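Local structure of metallophosphoesterase TT1561-like domain-containing protein (Aquifex aeolicus, 2YVT) at residues E135-G140 with Y163-V168; L176-Y181 with L211-A216. The protein is of unknown function but belongs to the calcineurin-like metallophosphoesterase superfamily, and so probably hydrolyses phosphate esters with the help of bound metal ions. All blocks are in the same frame, centred on the assembly; numbering follows the deposited sequence.

Contact 1 (E135-G140 with Y163-V168); sequences EVIGFG and YILKFV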
ATOM      1  N   GLU A 135      15.041  -6.908  -3.058  1.00 14.85           N
ATOM      2  CA  GLU A 135      13.841  -7.688  -2.784  1.00 15.62           C
ATOM      3  C   GLU A 135      12.781  -6.701  -2.321  1.00 13.66           C
ATOM      4  O   GLU A 135      13.020  -5.900  -1.411  1.00 14.40           O
ATOM      5  CB  GLU A 135      14.072  -8.752  -1.701  1.00 18.97           C
ATOM      6  CG  GLU A 135      14.991  -9.916  -2.119  1.00 23.20           C
ATOM      7  CD  GLU A 135      14.341 -10.913  -3.080  1.00 26.03           C
ATOM      8  OE1 GLU A 135      13.198 -10.693  -3.532  1.00 27.02           O
ATOM      9  OE2 GLU A 135      14.989 -11.939  -3.390  1.00 28.63           O
ATOM     10  N   VAL A 136      11.615  -6.754  -2.958  1.00 10.83           N
ATOM     11  CA  VAL A 136      10.509  -5.877  -2.591  1.00 10.88           C
ATOM     12  C   VAL A 136       9.457  -6.713  -1.884  1.00 11.07           C
ATOM     13  O   VAL A 136       8.973  -7.696  -2.438  1.00 12.02           O
ATOM     14  CB  VAL A 136       9.917  -5.159  -3.827  1.00 11.04           C
ATOM     15  CG1 VAL A 136       8.922  -4.082  -3.404  1.00 12.05           C
ATOM     16  CG2 VAL A 136      11.046  -4.520  -4.641  1.00 13.48           C
ATOM     17  N   ILE A 137       9.136  -6.330  -0.651  1.00 10.90           N
ATOM     18  CA  ILE A 137       8.177  -7.068   0.170  1.00 11.87           C
ATOM     19  C   ILE A 137       6.953  -6.191   0.372  1.00 10.10           C
ATOM     20  O   ILE A 137       7.086  -5.002   0.663  1.00 11.44           O
ATOM     21  CB  ILE A 137       8.784  -7.419   1.539  1.00 14.11           C
ATOM     22  CG1 ILE A 137      10.014  -8.313   1.352  1.00 16.65           C
ATOM     23  CG2 ILE A 137       7.763  -8.112   2.442  1.00 15.38           C
ATOM     24  CD1 ILE A 137      10.821  -8.441   2.602  1.00 20.93           C
ATOM     25  N   GLY A 138       5.767  -6.771   0.213  1.00  9.17           N
ATOM     26  CA  GLY A 138       4.526  -6.042   0.463  1.00  8.57           C
ATOM     27  C   GLY A 138       3.647  -6.736   1.481  1.00  8.67           C
ATOM     28  O   GLY A 138       3.524  -7.958   1.478  1.00  8.94           O
ATOM     29  N   PHE A 139       3.034  -5.955   2.363  1.00  7.86           N
ATOM     30  CA  PHE A 139       2.054  -6.503   3.295  1.00  8.14           C
ATOM     31  C   PHE A 139       1.021  -5.407   3.541  1.00  8.28           C
ATOM     32  O   PHE A 139       1.287  -4.417   4.234  1.00  8.58           O
ATOM     33  CB  PHE A 139       2.730  -6.963   4.601  1.00  8.95           C
ATOM     34  CG  PHE A 139       1.938  -8.002   5.374  1.00  7.71           C
ATOM     35  CD1 PHE A 139       2.555  -9.187   5.791  1.00  8.77           C
ATOM     36  CD2 PHE A 139       0.592  -7.810   5.679  1.00  8.63           C
ATOM     37  CE1 PHE A 139       1.847 -10.162   6.503  1.00  9.06           C
ATOM     38  CE2 PHE A 139      -0.136  -8.777   6.391  1.00  9.01           C
ATOM     39  CZ  PHE A 139       0.499  -9.956   6.810  1.00  8.74           C
ATOM     40  N   GLY A 140      -0.140  -5.574   2.916  1.00  7.45           N
ATOM     41  CA  GLY A 140      -1.199  -4.573   2.970  1.00  8.02           C
ATOM     42  C   GLY A 140      -2.156  -4.706   4.139  1.00  7.60           C
ATOM     43  O   GLY A 140      -1.942  -5.497   5.068  1.00  8.15           O
ATOM     44  N   TYR A 163       4.294 -13.979  11.982  1.00 13.25           N
ATOM     45  CA  TYR A 163       4.311 -15.362  11.530  1.00 13.54           C
ATOM     46  C   TYR A 163       4.566 -15.471  10.024  1.00 13.11           C
ATOM     47  O   TYR A 163       5.392 -16.270   9.570  1.00 14.55           O
ATOM     48  CB  TYR A 163       2.981 -16.036  11.878  1.00 14.97           C
ATOM     49  CG  TYR A 163       2.945 -17.506  11.543  1.00 15.28           C
ATOM     50  CD1 TYR A 163       3.674 -18.426  12.307  1.00 16.04           C
ATOM     51  CD2 TYR A 163       2.208 -17.976  10.456  1.00 15.38           C
ATOM     52  CE1 TYR A 163       3.662 -19.785  12.005  1.00 17.12           C
ATOM     53  CE2 TYR A 163       2.182 -19.348  10.147  1.00 15.92           C
ATOM     54  CZ  TYR A 163       2.909 -20.235  10.930  1.00 15.96           C
ATOM     55  OH  TYR A 163       2.900 -21.576  10.620  1.00 17.21           O
ATOM     56  N   ILE A 164       3.850 -14.667   9.245  1.00 12.70           N
ATOM     57  CA  ILE A 164       3.993 -14.705   7.796  1.00 12.55           C
ATOM     58  C   ILE A 164       5.367 -14.202   7.358  1.00 13.39           C
ATOM     59  O   ILE A 164       5.999 -14.797   6.483  1.00 13.95           O
ATOM     60  CB  ILE A 164       2.887 -13.864   7.106  1.00 12.74           C
ATOM     61  CG1 ILE A 164       1.509 -14.520   7.298  1.00 13.48           C
ATOM     62  CG2 ILE A 164       3.228 -13.616   5.620  1.00 13.88           C
ATOM     63  CD1 ILE A 164       1.346 -15.913   6.654  1.00 14.87           C
ATOM     64  N   LEU A 165       5.842 -13.131   7.990  1.00 13.37           N
ATOM     65  CA  LEU A 165       7.066 -12.468   7.539  1.00 15.55           C
ATOM     66  C   LEU A 165       8.351 -13.225   7.868  1.00 16.82           C
ATOM     67  O   LEU A 165       9.450 -12.780   7.514  1.00 18.12           O
ATOM     68  CB  LEU A 165       7.117 -11.021   8.040  1.00 15.79           C
ATOM     69  CG  LEU A 165       6.187 -10.055   7.304  1.00 16.48           C
ATOM     70  CD1 LEU A 165       6.166  -8.690   8.001  1.00 17.74           C
ATOM     71  CD2 LEU A 165       6.601  -9.901   5.839  1.00 17.02           C
ATOM     72  N   LYS A 166       8.211 -14.388   8.499  1.00 18.74           N
ATOM     73  CA  LYS A 166       9.349 -15.285   8.686  1.00 21.03           C
ATOM     74  C   LYS A 166       9.996 -15.677   7.352  1.00 20.85           C
ATOM     75  O   LYS A 166      11.151 -16.116   7.328  1.00 22.82           O
ATOM     76  CB  LYS A 166       8.932 -16.529   9.471  1.00 22.89           C
ATOM     77  CG  LYS A 166       8.613 -16.251  10.933  1.00 25.65           C
ATOM     78  CD  LYS A 166       8.785 -17.489  11.822  1.00 28.15           C
ATOM     79  CE  LYS A 166       8.101 -18.722  11.243  1.00 29.44           C
ATOM     80  NZ  LYS A 166       6.651 -18.497  11.005  1.00 30.10           N
ATOM     81  N   PHE A 167       9.268 -15.501   6.244  1.00 20.08           N
ATOM     82  CA  PHE A 167       9.803 -15.858   4.922  1.00 20.24           C
ATOM     83  C   PHE A 167      10.978 -14.983   4.484  1.00 21.12           C
ATOM     84  O   PHE A 167      11.807 -15.402   3.681  1.00 21.17           O
ATOM     85  CB  PHE A 167       8.711 -15.932   3.832  1.00 20.73           C
ATOM     86  CG  PHE A 167       8.205 -14.593   3.336  1.00 20.15           C
ATOM     87  CD1 PHE A 167       8.994 -13.786   2.519  1.00 20.37           C
ATOM     88  CD2 PHE A 167       6.909 -14.173   3.630  1.00 19.59           C
ATOM     89  CE1 PHE A 167       8.517 -12.565   2.047  1.00 20.83           C
ATOM     90  CE2 PHE A 167       6.422 -12.956   3.158  1.00 20.45           C
ATOM     91  CZ  PHE A 167       7.228 -12.150   2.371  1.00 20.59           C
ATOM     92  N   VAL A 168      11.048 -13.771   5.023  1.00 21.33           N
ATOM     93  CA  VAL A 168      12.072 -12.815   4.596  1.00 24.13           C
ATOM     94  C   VAL A 168      13.486 -13.383   4.789  1.00 26.08           C
ATOM     95  O   VAL A 168      14.348 -13.216   3.922  1.00 26.87           O
ATOM     96  CB  VAL A 168      11.897 -11.446   5.308  1.00 24.15           C
ATOM     97  CG1 VAL A 168      12.972 -10.456   4.860  1.00 24.35           C
ATOM     98  CG2 VAL A 168      10.514 -10.883   5.026  1.00 25.08           C
TER

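Contact 2 (L176-Y181 with L211-A216); sequences LVTIFY and LNPEVA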
ATOM      1  N   LEU A 176      16.630  -4.495   0.818  1.00 16.22           N
ATOM      2  CA  LEU A 176      15.233  -4.761   1.112  1.00 16.13           C
ATOM      3  C   LEU A 176      14.398  -3.488   1.072  1.00 15.39           C
ATOM      4  O   LEU A 176      14.718  -2.506   1.748  1.00 15.06           O
ATOM      5  CB  LEU A 176      15.120  -5.430   2.484  1.00 18.12           C
ATOM      6  CG  LEU A 176      13.764  -5.939   2.948  1.00 19.92           C
ATOM      7  CD1 LEU A 176      13.255  -6.946   1.939  1.00 20.79           C
ATOM      8  CD2 LEU A 176      13.890  -6.557   4.334  1.00 18.74           C
ATOM      9  N   VAL A 177      13.328  -3.522   0.279  1.00 13.91           N
ATOM     10  CA  VAL A 177      12.337  -2.449   0.254  1.00 13.90           C
ATOM     11  C   VAL A 177      11.016  -3.050   0.710  1.00 13.29           C
ATOM     12  O   VAL A 177      10.544  -4.027   0.123  1.00 13.96           O
ATOM     13  CB  VAL A 177      12.179  -1.831  -1.153  1.00 13.29           C
ATOM     14  CG1 VAL A 177      11.044  -0.793  -1.180  1.00 14.67           C
ATOM     15  CG2 VAL A 177      13.498  -1.198  -1.620  1.00 15.36           C
ATOM     16  N   THR A 178      10.435  -2.485   1.766  1.00 11.64           N
ATOM     17  CA  THR A 178       9.148  -2.979   2.280  1.00 11.19           C
ATOM     18  C   THR A 178       8.068  -1.948   1.999  1.00 11.11           C
ATOM     19  O   THR A 178       8.312  -0.743   2.070  1.00 13.95           O
ATOM     20  CB  THR A 178       9.193  -3.286   3.791  1.00 11.72           C
ATOM     21  OG1 THR A 178       9.599  -2.114   4.504  1.00 11.82           O
ATOM     22  CG2 THR A 178      10.183  -4.427   4.092  1.00 13.01           C
ATOM     23  N   ILE A 179       6.886  -2.430   1.642  1.00  9.32           N
ATOM     24  CA  ILE A 179       5.759  -1.564   1.334  1.00  8.29           C
ATOM     25  C   ILE A 179       4.585  -2.022   2.174  1.00  8.32           C
ATOM     26  O   ILE A 179       4.166  -3.176   2.070  1.00  9.46           O
ATOM     27  CB  ILE A 179       5.379  -1.615  -0.166  1.00  7.99           C
ATOM     28  CG1 ILE A 179       6.614  -1.378  -1.049  1.00  8.63           C
ATOM     29  CG2 ILE A 179       4.284  -0.582  -0.478  1.00  9.55           C
ATOM     30  CD1 ILE A 179       6.385  -1.631  -2.524  1.00  9.66           C
ATOM     31  N   PHE A 180       4.075  -1.121   3.014  1.00  8.28           N
ATOM     32  CA  PHE A 180       2.965  -1.426   3.916  1.00  8.81           C
ATOM     33  C   PHE A 180       1.885  -0.384   3.744  1.00  8.06           C
ATOM     34  O   PHE A 180       2.185   0.789   3.542  1.00  9.37           O
ATOM     35  CB  PHE A 180       3.410  -1.382   5.390  1.00 10.43           C
ATOM     36  CG  PHE A 180       4.567  -2.282   5.713  1.00 10.81           C
ATOM     37  CD1 PHE A 180       4.459  -3.663   5.582  1.00 12.53           C
ATOM     38  CD2 PHE A 180       5.764  -1.738   6.161  1.00 12.30           C
ATOM     39  CE1 PHE A 180       5.547  -4.494   5.883  1.00 12.19           C
ATOM     40  CE2 PHE A 180       6.849  -2.552   6.471  1.00 12.61           C
ATOM     41  CZ  PHE A 180       6.739  -3.933   6.335  1.00 12.44           C
ATOM     42  N   TYR A 181       0.622  -0.798   3.843  1.00  7.88           N
ATOM     43  CA  TYR A 181      -0.442   0.185   3.971  1.00  7.97           C
ATOM     44  C   TYR A 181      -0.272   0.962   5.285  1.00  7.84           C
ATOM     45  O   TYR A 181      -0.384   2.185   5.323  1.00  8.82           O
ATOM     46  CB  TYR A 181      -1.817  -0.488   3.904  1.00  9.14           C
ATOM     47  CG  TYR A 181      -2.947   0.444   4.248  1.00  8.33           C
ATOM     48  CD1 TYR A 181      -3.324   1.465   3.375  1.00  8.49           C
ATOM     49  CD2 TYR A 181      -3.644   0.311   5.454  1.00  8.62           C
ATOM     50  CE1 TYR A 181      -4.376   2.331   3.689  1.00  8.44           C
ATOM     51  CE2 TYR A 181      -4.702   1.159   5.776  1.00  7.76           C
ATOM     52  CZ  TYR A 181      -5.059   2.169   4.894  1.00  9.54           C
ATOM     53  OH  TYR A 181      -6.088   3.015   5.212  1.00 10.71           O
ATOM     54  N   LEU A 211      13.025  -6.851  10.544  1.00 18.05           N
ATOM     55  CA  LEU A 211      13.482  -7.057   9.168  1.00 17.43           C
ATOM     56  C   LEU A 211      14.637  -6.149   8.754  1.00 16.97           C
ATOM     57  O   LEU A 211      15.379  -6.472   7.818  1.00 18.00           O
ATOM     58  CB  LEU A 211      12.318  -6.865   8.186  1.00 17.62           C
ATOM     59  CG  LEU A 211      11.142  -7.840   8.286  1.00 18.84           C
ATOM     60  CD1 LEU A 211      10.221  -7.644   7.088  1.00 19.07           C
ATOM     61  CD2 LEU A 211      11.608  -9.285   8.380  1.00 20.78           C
ATOM     62  N   ASN A 212      14.756  -5.005   9.426  1.00 16.97           N
ATOM     63  CA  ASN A 212      15.777  -3.996   9.129  1.00 17.46           C
ATOM     64  C   ASN A 212      15.874  -3.639   7.638  1.00 16.12           C
ATOM     65  O   ASN A 212      16.951  -3.729   7.033  1.00 16.60           O
ATOM     66  CB  ASN A 212      17.143  -4.427   9.682  1.00 19.37           C
ATOM     67  CG  ASN A 212      18.148  -3.297   9.686  1.00 21.24           C
ATOM     68  OD1 ASN A 212      17.830  -2.168  10.073  1.00 23.10           O
ATOM     69  ND2 ASN A 212      19.373  -3.592   9.262  1.00 22.87           N
ATOM     70  N   PRO A 213      14.742  -3.237   7.031  1.00 14.44           N
ATOM     71  CA  PRO A 213      14.781  -2.934   5.606  1.00 14.14           C
ATOM     72  C   PRO A 213      15.508  -1.620   5.342  1.00 13.30           C
ATOM     73  O   PRO A 213      15.610  -0.773   6.232  1.00 13.93           O
ATOM     74  CB  PRO A 213      13.302  -2.792   5.231  1.00 14.53           C
ATOM     75  CG  PRO A 213      12.614  -2.419   6.497  1.00 13.98           C
ATOM     76  CD  PRO A 213      13.404  -3.021   7.619  1.00 13.82           C
ATOM     77  N   GLU A 214      16.016  -1.454   4.128  1.00 12.60           N
ATOM     78  CA  GLU A 214      16.668  -0.191   3.764  1.00 13.47           C
ATOM     79  C   GLU A 214      15.653   0.946   3.687  1.00 13.57           C
ATOM     80  O   GLU A 214      15.905   2.053   4.161  1.00 15.73           O
ATOM     81  CB  GLU A 214      17.362  -0.330   2.419  1.00 14.57           C
ATOM     82  CG  GLU A 214      18.290   0.826   2.095  1.00 16.28           C
ATOM     83  CD  GLU A 214      19.001   0.637   0.778  1.00 17.60           C
ATOM     84  OE1 GLU A 214      19.390  -0.504   0.473  1.00 16.95           O
ATOM     85  OE2 GLU A 214      19.161   1.626   0.043  1.00 19.14           O
ATOM     86  N   VAL A 215      14.509   0.652   3.077  1.00 13.27           N
ATOM     87  CA  VAL A 215      13.465   1.646   2.836  1.00 13.40           C
ATOM     88  C   VAL A 215      12.114   1.003   3.125  1.00 12.59           C
ATOM     89  O   VAL A 215      11.897  -0.186   2.847  1.00 13.58           O
ATOM     90  CB  VAL A 215      13.490   2.151   1.367  1.00 14.05           C
ATOM     91  CG1 VAL A 215      12.355   3.145   1.089  1.00 15.86           C
ATOM     92  CG2 VAL A 215      14.844   2.775   1.025  1.00 16.40           C
ATOM     93  N   ALA A 216      11.219   1.783   3.715  1.00 10.90           N
ATOM     94  CA  ALA A 216       9.830   1.374   3.855  1.00 10.52           C
ATOM     95  C   ALA A 216       8.935   2.454   3.259  1.00 10.61           C
ATOM     96  O   ALA A 216       9.071   3.629   3.594  1.00 11.64           O
ATOM     97  CB  ALA A 216       9.479   1.118   5.322  1.00 11.08           C
TER

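Contact 1 (E135-G140 with Y163-V168)
Ile137 and Phe139, alternate residues on one face of strand 134-144, reach Leu165 and its neighbours where helix 158-164 gives way to a 3-10 turn. The two branches of Ile137 go to different neighbours. With CG1 beside the backbone N (chi1 -61°), CG2 lies anti to that N and meets Leu165 CD2 at 4.0 Å and, slightly farther off, CZ at the tip of the Phe167 ring. The other arm ends in CD1, which packs on Val168, 3.5 Å from Val168 CG2 and close to its CG1. Phe139, its CG anti to the backbone N, meets the helix end through CD1 and CE1: CD1 lies 4.0 Å from Leu165 CG, and CE1 is 3.8 Å from CG2 of Ile164, whose side chain crosses the phenylalanine at about a right angle. Leu165 thus sits between the two strand residues, its CD2 touching both. No hydrogen bond crosses here, so shape and apolar contact alone join the segments. Tyr156 meets the Phe139 ring edge-to-face, while Ile207 of helix 202-211 packs on Leu165. Such apolar packing of a helix end and the turn after it against a strand is characteristic of layered alpha/beta folds, including the metallophosphoesterase sandwich.

Contact 2 (L176-Y181 with L211-A216)
Leu176 and Thr178 bury the most surface of their strand against the Pro213 turn and the strand that follows it. The carbonyl O of Leu176 accepts two N-H groups, from Glu214 N at 2.9 Å but bent, with 133° at the hydrogen, and more weakly from Val215 N. Two residues on, Thr178 N gives Val215 O a nearly straight bond (2.9 Å, 171°), setting Val177 beside Val215 and Thr178 beside Ala216 in parallel register. Thr178 OG1, placed between backbone N and carbonyl carbon (chi1 57°), adds a weak bond to that same Val215 O and lies 3.3 Å from Ala216 CB; the methyl CG2 instead meets Pro213 CB at 3.7 Å. Leu176 CD2 rests against Pro213 CB at 3.9 Å and 4.2 Å from Leu211 CB. An alanine in place of Leu176 would probably open a gap beside Pro213 and Leu211. Farther out, Thr231 OG1 is hydrogen-bonded to Pro213 O, and Arg175 forms a salt bridge with Glu214. The contact closes the beta-alpha-beta unit of strand 175-180, helix 202-211 and strand 215-218. Its chemistry implies that the register rests chiefly on main-chain bonds, with the leucine, threonine and proline side chains filling in beside them.

In the fold
The two contacts illustrate how one sheet can be held by unlike means. Contact 2 lies within the sheet, is the more deeply buried, and pairs adjacent parallel strands by main-chain hydrogen bonds. Contact 1 is partly buried, with a helix end and turn packed on the sheet by carbon contacts alone. They share a seam, since strands 134-144 and 175-180 are neighbours: Ile137 O faces Ile179 N and Ile137 N faces Val177 O, both probable hydrogen bonds. Leu176 and Leu211 both reach Val168, so the apolar layer of contact 1 runs on into that of contact 2 beneath helix 202-211.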